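Eukaryotic initiation factor 4F subunit p150 (Saccharomyces cerevisiae, PDB 2VSO) scaffolds the mRNA cap-binding eIF4F complex, where the translation machinery starts to assemble, and works with poly(A)-binding protein to bring the two mRNA ends together. Local coordinates at residues Lys170-Phe182 with Ser210-Val224. Sequence-based numbering, arbitrary orientation.
Sequences KRRGLGLVRFIGF and SEETLESVVELLNTV
Lys-170 reaches straight across to Ser-210, the N-cap residue of helix 211-228. Its CG stands anti to the backbone N (chi1 178°) and the chain runs on fully extended, so that NZ donates to Ser-210 OG at 2.6 Å. Asp-143, in the loop nearby, completes the polar cluster round the buried lysine: its backbone O takes a second N-H of the lysine, while its OD1 is hydrogen-bonded to Ser-210 OG and, weakly, to Thr-213 OG1. A long, flexible amine suits the place because it can span the gap and still serve two acceptors. Glu-212 adds a long salt bridge, OE1 lying 3.8 Å from Lys-170 NZ, which probably helps to balance the charge.

One helical turn further along, Leu-174 lays CD2 3.7 Å from Ser-216 OG and turns CD1 to the backbone of Glu-212. Small Ser-216 leaves room for the leucine and for Val-177. Further along, Arg-178 and Glu-219 form a long salt bridge without a directed hydrogen bond: OE1 sits over a guanidinium face, well off its plane, 4.0 Å from NH1. Gly-181, lacking a side chain, lets Leu-220 CD1 come to 3.6 Å from its CA. Thr-223 sets CG2 3.7 Å from Phe-182 CE2, while its OG1 donates to Glu-219 O, which also accepts from Thr-223 N on the opposite face of the carbonyl plane.

The two axes run nearly parallel, 6° apart and 9.5 Å at closest, with helix 191-206 between them in sequence and packed on Val-177, Thr-213 and Leu-220: near-parallel helices side by side, as in the HEAT-like all-helical solenoid of the MIF4G domain.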
ATOM      1  N   LYS C 170      18.452   7.952  -4.441  1.00 59.08           N
ATOM      2  CA  LYS C 170      17.696   8.911  -3.651  1.00 57.39           C
ATOM      3  C   LYS C 170      16.791   8.125  -2.727  1.00 49.88           C
ATOM      4  O   LYS C 170      16.746   8.358  -1.523  1.00 56.56           O
ATOM      5  CB  LYS C 170      16.879   9.832  -4.558  1.00 52.68           C
ATOM      6  CG  LYS C 170      16.026  10.847  -3.830  1.00 53.86           C
ATOM      7  CD  LYS C 170      15.348  11.784  -4.814  1.00 50.11           C
ATOM      8  CE  LYS C 170      14.347  12.680  -4.129  1.00 64.61           C
ATOM      9  NZ  LYS C 170      13.371  13.221  -5.108  1.00 79.75           N
ATOM     10  N   ARG C 171      16.087   7.165  -3.296  1.00 54.56           N
ATOM     11  CA  ARG C 171      15.186   6.349  -2.512  1.00 61.87           C
ATOM     12  C   ARG C 171      15.934   5.816  -1.279  1.00 62.37           C
ATOM     13  O   ARG C 171      15.473   5.960  -0.143  1.00 54.14           O
ATOM     14  CB  ARG C 171      14.605   5.235  -3.388  1.00 31.37           C
ATOM     15  CG  ARG C 171      13.911   4.135  -2.636  1.00 55.99           C
ATOM     16  CD  ARG C 171      13.561   2.978  -3.555  1.00 53.24           C
ATOM     17  NE  ARG C 171      14.718   2.134  -3.844  1.00 82.13           N
ATOM     18  CZ  ARG C 171      15.037   1.036  -3.162  1.00 89.55           C
ATOM     19  NH1 ARG C 171      14.284   0.637  -2.143  1.00 80.16           N
ATOM     20  NH2 ARG C 171      16.111   0.335  -3.502  1.00100.51           N
ATOM     21  N   ARG C 172      17.114   5.246  -1.505  1.00 60.62           N
ATOM     22  CA  ARG C 172      17.894   4.633  -0.430  1.00 60.89           C
ATOM     23  C   ARG C 172      18.451   5.655   0.552  1.00 58.36           C
ATOM     24  O   ARG C 172      18.478   5.416   1.751  1.00 63.91           O
ATOM     25  CB  ARG C 172      19.019   3.767  -0.999  1.00 58.18           C
ATOM     26  CG  ARG C 172      18.518   2.500  -1.665  1.00 78.19           C
ATOM     27  CD  ARG C 172      19.646   1.717  -2.302  1.00 89.32           C
ATOM     28  NE  ARG C 172      19.151   0.553  -3.029  1.00102.84           N
ATOM     29  CZ  ARG C 172      19.920  -0.252  -3.754  1.00120.04           C
ATOM     30  NH1 ARG C 172      21.222  -0.012  -3.848  1.00127.14           N
ATOM     31  NH2 ARG C 172      19.392  -1.292  -4.385  1.00122.43           N
ATOM     32  N   GLY C 173      18.897   6.796   0.046  1.00 52.29           N
ATOM     33  CA  GLY C 173      19.309   7.875   0.923  1.00 35.83           C
ATOM     34  C   GLY C 173      18.178   8.306   1.844  1.00 55.52           C
ATOM     35  O   GLY C 173      18.353   8.366   3.060  1.00 54.32           O
ATOM     36  N   LEU C 174      17.016   8.602   1.259  1.00 42.84           N
ATOM     37  CA  LEU C 174      15.840   9.013   2.025  1.00 46.28           C
ATOM     38  C   LEU C 174      15.348   7.911   2.961  1.00 36.34           C
ATOM     39  O   LEU C 174      14.847   8.190   4.033  1.00 50.76           O
ATOM     40  CB  LEU C 174      14.719   9.485   1.087  1.00 35.82           C
ATOM     41  CG  LEU C 174      15.114  10.823   0.469  1.00 48.94           C
ATOM     42  CD1 LEU C 174      13.972  11.484  -0.281  1.00 31.41           C
ATOM     43  CD2 LEU C 174      15.638  11.729   1.587  1.00 28.23           C
ATOM     44  N   GLY C 175      15.480   6.660   2.542  1.00 29.10           N
ATOM     45  CA  GLY C 175      15.166   5.551   3.414  1.00 27.63           C
ATOM     46  C   GLY C 175      16.077   5.570   4.636  1.00 33.51           C
ATOM     47  O   GLY C 175      15.669   5.196   5.735  1.00 51.36           O
ATOM     48  N   LEU C 176      17.314   6.015   4.443  1.00 33.32           N
ATOM     49  CA  LEU C 176      18.260   6.107   5.546  1.00 55.81           C
ATOM     50  C   LEU C 176      17.938   7.227   6.531  1.00 53.19           C
ATOM     51  O   LEU C 176      17.939   6.995   7.736  1.00 50.98           O
ATOM     52  CB  LEU C 176      19.688   6.244   5.036  1.00 41.30           C
ATOM     53  CG  LEU C 176      20.667   6.774   6.076  1.00 47.58           C
ATOM     54  CD1 LEU C 176      21.206   5.641   6.961  1.00 46.37           C
ATOM     55  CD2 LEU C 176      21.781   7.513   5.366  1.00 39.12           C
ATOM     56  N   VAL C 177      17.665   8.433   6.029  1.00 56.03           N
ATOM     57  CA  VAL C 177      17.305   9.547   6.910  1.00 53.16           C
ATOM     58  C   VAL C 177      16.149   9.100   7.773  1.00 46.83           C
ATOM     59  O   VAL C 177      16.052   9.441   8.955  1.00 50.35           O
ATOM     60  CB  VAL C 177      16.871  10.813   6.151  1.00 45.10           C
ATOM     61  CG1 VAL C 177      18.030  11.389   5.342  1.00 33.39           C
ATOM     62  CG2 VAL C 177      15.741  10.491   5.264  1.00 48.10           C
ATOM     63  N   ARG C 178      15.283   8.300   7.171  1.00 26.92           N
ATOM     64  CA  ARG C 178      14.125   7.786   7.859  1.00 26.88           C
ATOM     65  C   ARG C 178      14.545   6.851   8.966  1.00 38.60           C
ATOM     66  O   ARG C 178      14.013   6.904  10.075  1.00 52.91           O
ATOM     67  CB  ARG C 178      13.227   7.046   6.876  1.00 34.71           C
ATOM     68  CG  ARG C 178      12.243   6.168   7.569  1.00 38.06           C
ATOM     69  CD  ARG C 178      11.084   5.795   6.695  1.00 45.03           C
ATOM     70  NE  ARG C 178       9.988   5.516   7.603  1.00 60.93           N
ATOM     71  CZ  ARG C 178       8.725   5.366   7.249  1.00 64.20           C
ATOM     72  NH1 ARG C 178       8.378   5.456   5.975  1.00 91.23           N
ATOM     73  NH2 ARG C 178       7.817   5.123   8.179  1.00 37.48           N
ATOM     74  N   PHE C 179      15.507   5.996   8.641  1.00 50.87           N
ATOM     75  CA  PHE C 179      16.027   5.000   9.557  1.00 40.97           C
ATOM     76  C   PHE C 179      16.811   5.638  10.697  1.00 32.84           C
ATOM     77  O   PHE C 179      16.705   5.212  11.846  1.00 39.91           O
ATOM     78  CB  PHE C 179      16.886   4.010   8.788  1.00 33.85           C
ATOM     79  CG  PHE C 179      17.391   2.882   9.617  1.00 49.18           C
ATOM     80  CD1 PHE C 179      16.522   2.055  10.292  1.00 41.46           C
ATOM     81  CD2 PHE C 179      18.750   2.638   9.713  1.00 52.67           C
ATOM     82  CE1 PHE C 179      16.991   1.003  11.053  1.00 49.31           C
ATOM     83  CE2 PHE C 179      19.223   1.588  10.473  1.00 49.35           C
ATOM     84  CZ  PHE C 179      18.339   0.767  11.141  1.00 42.63           C
ATOM     85  N   ILE C 180      17.582   6.667  10.370  1.00 30.01           N
ATOM     86  CA  ILE C 180      18.220   7.487  11.381  1.00 43.40           C
ATOM     87  C   ILE C 180      17.185   7.937  12.401  1.00 52.14           C
ATOM     88  O   ILE C 180      17.435   7.885  13.615  1.00 49.63           O
ATOM     89  CB  ILE C 180      18.835   8.766  10.786  1.00 46.91           C
ATOM     90  CG1 ILE C 180      19.906   8.450   9.744  1.00 48.71           C
ATOM     91  CG2 ILE C 180      19.367   9.655  11.890  1.00 58.53           C
ATOM     92  CD1 ILE C 180      20.975   7.535  10.210  1.00 64.63           C
ATOM     93  N   GLY C 181      16.034   8.402  11.895  1.00 38.84           N
ATOM     94  CA  GLY C 181      14.995   8.992  12.723  1.00 39.91           C
ATOM     95  C   GLY C 181      14.416   8.000  13.714  1.00 37.23           C
ATOM     96  O   GLY C 181      14.033   8.356  14.817  1.00 43.59           O
ATOM     97  N   PHE C 182      14.358   6.743  13.306  1.00 40.28           N
ATOM     98  CA  PHE C 182      13.916   5.658  14.172  1.00 40.74           C
ATOM     99  C   PHE C 182      14.980   5.140  15.149  1.00 44.15           C
ATOM    100  O   PHE C 182      14.651   4.568  16.178  1.00 67.89           O
ATOM    101  CB  PHE C 182      13.365   4.512  13.328  1.00 54.17           C
ATOM    102  CG  PHE C 182      11.995   4.783  12.764  1.00 48.66           C
ATOM    103  CD1 PHE C 182      11.702   4.497  11.439  1.00 52.40           C
ATOM    104  CD2 PHE C 182      10.998   5.331  13.562  1.00 51.35           C
ATOM    105  CE1 PHE C 182      10.439   4.748  10.920  1.00 61.05           C
ATOM    106  CE2 PHE C 182       9.718   5.583  13.052  1.00 44.51           C
ATOM    107  CZ  PHE C 182       9.438   5.294  11.731  1.00 37.81           C
ATOM    108  N   SER C 210      12.015  18.465  -4.095  1.00 64.12           N
ATOM    109  CA  SER C 210      11.107  17.518  -4.720  1.00 55.84           C
ATOM    110  C   SER C 210      10.082  17.069  -3.689  1.00 68.28           C
ATOM    111  O   SER C 210      10.250  17.303  -2.497  1.00 82.13           O
ATOM    112  CB  SER C 210      11.868  16.318  -5.283  1.00 62.97           C
ATOM    113  OG  SER C 210      12.389  15.512  -4.240  1.00 89.36           O
ATOM    114  N   GLU C 211       9.013  16.429  -4.136  1.00 63.39           N
ATOM    115  CA  GLU C 211       7.963  16.047  -3.207  1.00 63.36           C
ATOM    116  C   GLU C 211       8.351  14.882  -2.286  1.00 54.74           C
ATOM    117  O   GLU C 211       7.885  14.804  -1.153  1.00 49.31           O
ATOM    118  CB  GLU C 211       6.643  15.803  -3.941  1.00 72.68           C
ATOM    119  CG  GLU C 211       5.992  17.113  -4.364  1.00100.17           C
ATOM    120  CD  GLU C 211       4.547  16.963  -4.792  1.00103.50           C
ATOM    121  OE1 GLU C 211       4.094  15.813  -4.985  1.00111.32           O
ATOM    122  OE2 GLU C 211       3.873  18.007  -4.941  1.00 89.53           O
ATOM    123  N   GLU C 212       9.217  13.995  -2.760  1.00 49.74           N
ATOM    124  CA  GLU C 212       9.730  12.919  -1.919  1.00 47.94           C
ATOM    125  C   GLU C 212      10.561  13.458  -0.748  1.00 49.34           C
ATOM    126  O   GLU C 212      10.485  12.946   0.365  1.00 53.08           O
ATOM    127  CB  GLU C 212      10.566  11.938  -2.740  1.00 57.95           C
ATOM    128  CG  GLU C 212       9.923  11.514  -4.045  1.00 72.53           C
ATOM    129  CD  GLU C 212      10.739  10.462  -4.753  1.00108.21           C
ATOM    130  OE1 GLU C 212      11.728   9.987  -4.151  1.00118.95           O
ATOM    131  OE2 GLU C 212      10.399  10.114  -5.904  1.00125.04           O
ATOM    132  N   THR C 213      11.350  14.496  -1.005  1.00 47.72           N
ATOM    133  CA  THR C 213      12.175  15.101   0.033  1.00 44.95           C
ATOM    134  C   THR C 213      11.331  15.756   1.119  1.00 53.41           C
ATOM    135  O   THR C 213      11.561  15.538   2.309  1.00 46.10           O
ATOM    136  CB  THR C 213      13.171  16.119  -0.565  1.00 47.85           C
ATOM    137  OG1 THR C 213      14.221  15.409  -1.227  1.00 70.87           O
ATOM    138  CG2 THR C 213      13.774  16.971   0.513  1.00 38.65           C
ATOM    139  N   LEU C 214      10.353  16.551   0.690  1.00 63.26           N
ATOM    140  CA  LEU C 214       9.397  17.208   1.582  1.00 50.99           C
ATOM    141  C   LEU C 214       8.610  16.199   2.403  1.00 45.63           C
ATOM    142  O   LEU C 214       8.376  16.391   3.590  1.00 46.86           O
ATOM    143  CB  LEU C 214       8.416  18.028   0.755  1.00 60.08           C
ATOM    144  CG  LEU C 214       8.956  19.297   0.127  1.00 56.37           C
ATOM    145  CD1 LEU C 214       8.087  19.677  -1.044  1.00 55.14           C
ATOM    146  CD2 LEU C 214       9.010  20.393   1.184  1.00 42.23           C
ATOM    147  N   GLU C 215       8.166  15.148   1.733  1.00 50.33           N
ATOM    148  CA  GLU C 215       7.534  14.013   2.379  1.00 59.73           C
ATOM    149  C   GLU C 215       8.433  13.513   3.503  1.00 56.01           C
ATOM    150  O   GLU C 215       7.986  13.264   4.617  1.00 63.76           O
ATOM    151  CB  GLU C 215       7.351  12.897   1.352  1.00 64.42           C
ATOM    152  CG  GLU C 215       6.416  11.803   1.782  1.00 94.39           C
ATOM    153  CD  GLU C 215       4.970  12.180   1.563  1.00 97.71           C
ATOM    154  OE1 GLU C 215       4.189  12.101   2.537  1.00109.65           O
ATOM    155  OE2 GLU C 215       4.624  12.562   0.420  1.00 76.95           O
ATOM    156  N   SER C 216       9.714  13.368   3.180  1.00 52.92           N
ATOM    157  CA  SER C 216      10.707  12.816   4.084  1.00 40.90           C
ATOM    158  C   SER C 216      10.873  13.668   5.335  1.00 46.55           C
ATOM    159  O   SER C 216      10.912  13.136   6.441  1.00 45.59           O
ATOM    160  CB  SER C 216      12.045  12.684   3.357  1.00 52.77           C
ATOM    161  OG  SER C 216      13.093  12.322   4.241  1.00 60.00           O
ATOM    162  N   VAL C 217      10.968  14.986   5.149  1.00 34.38           N
ATOM    163  CA  VAL C 217      11.139  15.934   6.246  1.00 44.36           C
ATOM    164  C   VAL C 217       9.977  15.905   7.223  1.00 53.61           C
ATOM    165  O   VAL C 217      10.186  15.857   8.436  1.00 57.02           O
ATOM    166  CB  VAL C 217      11.308  17.381   5.746  1.00 55.41           C
ATOM    167  CG1 VAL C 217      12.121  18.172   6.737  1.00 58.05           C
ATOM    168  CG2 VAL C 217      12.020  17.391   4.422  1.00 79.15           C
ATOM    169  N   VAL C 218       8.758  15.949   6.689  1.00 46.24           N
ATOM    170  CA  VAL C 218       7.549  15.889   7.500  1.00 40.26           C
ATOM    171  C   VAL C 218       7.550  14.636   8.352  1.00 41.20           C
ATOM    172  O   VAL C 218       7.440  14.711   9.575  1.00 53.46           O
ATOM    173  CB  VAL C 218       6.251  15.965   6.638  1.00 33.61           C
ATOM    174  CG1 VAL C 218       5.048  15.580   7.458  1.00 38.66           C
ATOM    175  CG2 VAL C 218       6.068  17.364   6.056  1.00 30.14           C
ATOM    176  N   GLU C 219       7.693  13.484   7.711  1.00 42.90           N
ATOM    177  CA  GLU C 219       7.720  12.227   8.442  1.00 43.04           C
ATOM    178  C   GLU C 219       8.794  12.205   9.523  1.00 43.57           C
ATOM    179  O   GLU C 219       8.558  11.685  10.615  1.00 51.59           O
ATOM    180  CB  GLU C 219       7.877  11.046   7.497  1.00 41.61           C
ATOM    181  CG  GLU C 219       6.716  10.863   6.545  1.00 77.95           C
ATOM    182  CD  GLU C 219       7.016   9.841   5.460  1.00100.88           C
ATOM    183  OE1 GLU C 219       8.170   9.371   5.390  1.00 99.93           O
ATOM    184  OE2 GLU C 219       6.102   9.509   4.677  1.00109.22           O
ATOM    185  N   LEU C 220       9.963  12.780   9.228  1.00 29.80           N
ATOM    186  CA  LEU C 220      11.032  12.876  10.213  1.00 24.86           C
ATOM    187  C   LEU C 220      10.655  13.793  11.375  1.00 41.69           C
ATOM    188  O   LEU C 220      10.759  13.426  12.535  1.00 44.18           O
ATOM    189  CB  LEU C 220      12.312  13.356   9.546  1.00 31.65           C
ATOM    190  CG  LEU C 220      13.580  13.350  10.407  1.00 44.84           C
ATOM    191  CD1 LEU C 220      13.942  11.938  10.881  1.00 26.47           C
ATOM    192  CD2 LEU C 220      14.708  13.949   9.619  1.00 38.93           C
ATOM    193  N   LEU C 221      10.189  14.989  11.058  1.00 42.09           N
ATOM    194  CA  LEU C 221       9.688  15.888  12.081  1.00 46.55           C
ATOM    195  C   LEU C 221       8.529  15.298  12.903  1.00 53.54           C
ATOM    196  O   LEU C 221       8.377  15.600  14.087  1.00 51.58           O
ATOM    197  CB  LEU C 221       9.268  17.201  11.448  1.00 39.81           C
ATOM    198  CG  LEU C 221      10.441  18.035  10.979  1.00 37.79           C
ATOM    199  CD1 LEU C 221       9.969  19.058   9.972  1.00 38.62           C
ATOM    200  CD2 LEU C 221      11.099  18.685  12.173  1.00 44.33           C
ATOM    201  N   ASN C 222       7.700  14.468  12.288  1.00 31.47           N
ATOM    202  CA  ASN C 222       6.646  13.829  13.058  1.00 46.82           C
ATOM    203  C   ASN C 222       7.188  12.757  13.990  1.00 50.66           C
ATOM    204  O   ASN C 222       6.718  12.601  15.110  1.00 54.12           O
ATOM    205  CB  ASN C 222       5.538  13.282  12.155  1.00 53.65           C
ATOM    206  CG  ASN C 222       4.504  14.336  11.806  1.00 57.59           C
ATOM    207  OD1 ASN C 222       3.882  14.931  12.687  1.00 65.77           O
ATOM    208  ND2 ASN C 222       4.319  14.576  10.518  1.00 51.36           N
ATOM    209  N   THR C 223       8.198  12.035  13.523  1.00 62.85           N
ATOM    210  CA  THR C 223       8.831  10.992  14.311  1.00 50.30           C
ATOM    211  C   THR C 223       9.703  11.524  15.456  1.00 48.53           C
ATOM    212  O   THR C 223       9.697  10.976  16.550  1.00 55.75           O
ATOM    213  CB  THR C 223       9.687  10.073  13.416  1.00 41.65           C
ATOM    214  OG1 THR C 223       8.840   9.409  12.478  1.00 53.09           O
ATOM    215  CG2 THR C 223      10.430   9.014  14.249  1.00 43.50           C
ATOM    216  N   VAL C 224      10.414  12.617  15.215  1.00 44.42           N
ATOM    217  CA  VAL C 224      11.574  12.967  16.024  1.00 46.06           C
ATOM    218  C   VAL C 224      11.617  14.446  16.404  1.00 55.98           C
ATOM    219  O   VAL C 224      12.467  14.866  17.184  1.00 58.28           O
ATOM    220  CB  VAL C 224      12.817  12.555  15.181  1.00 39.11           C
ATOM    221  CG1 VAL C 224      13.860  13.635  14.984  1.00 27.25           C
ATOM    222  CG2 VAL C 224      13.282  11.146  15.455  1.00 39.35           C
TER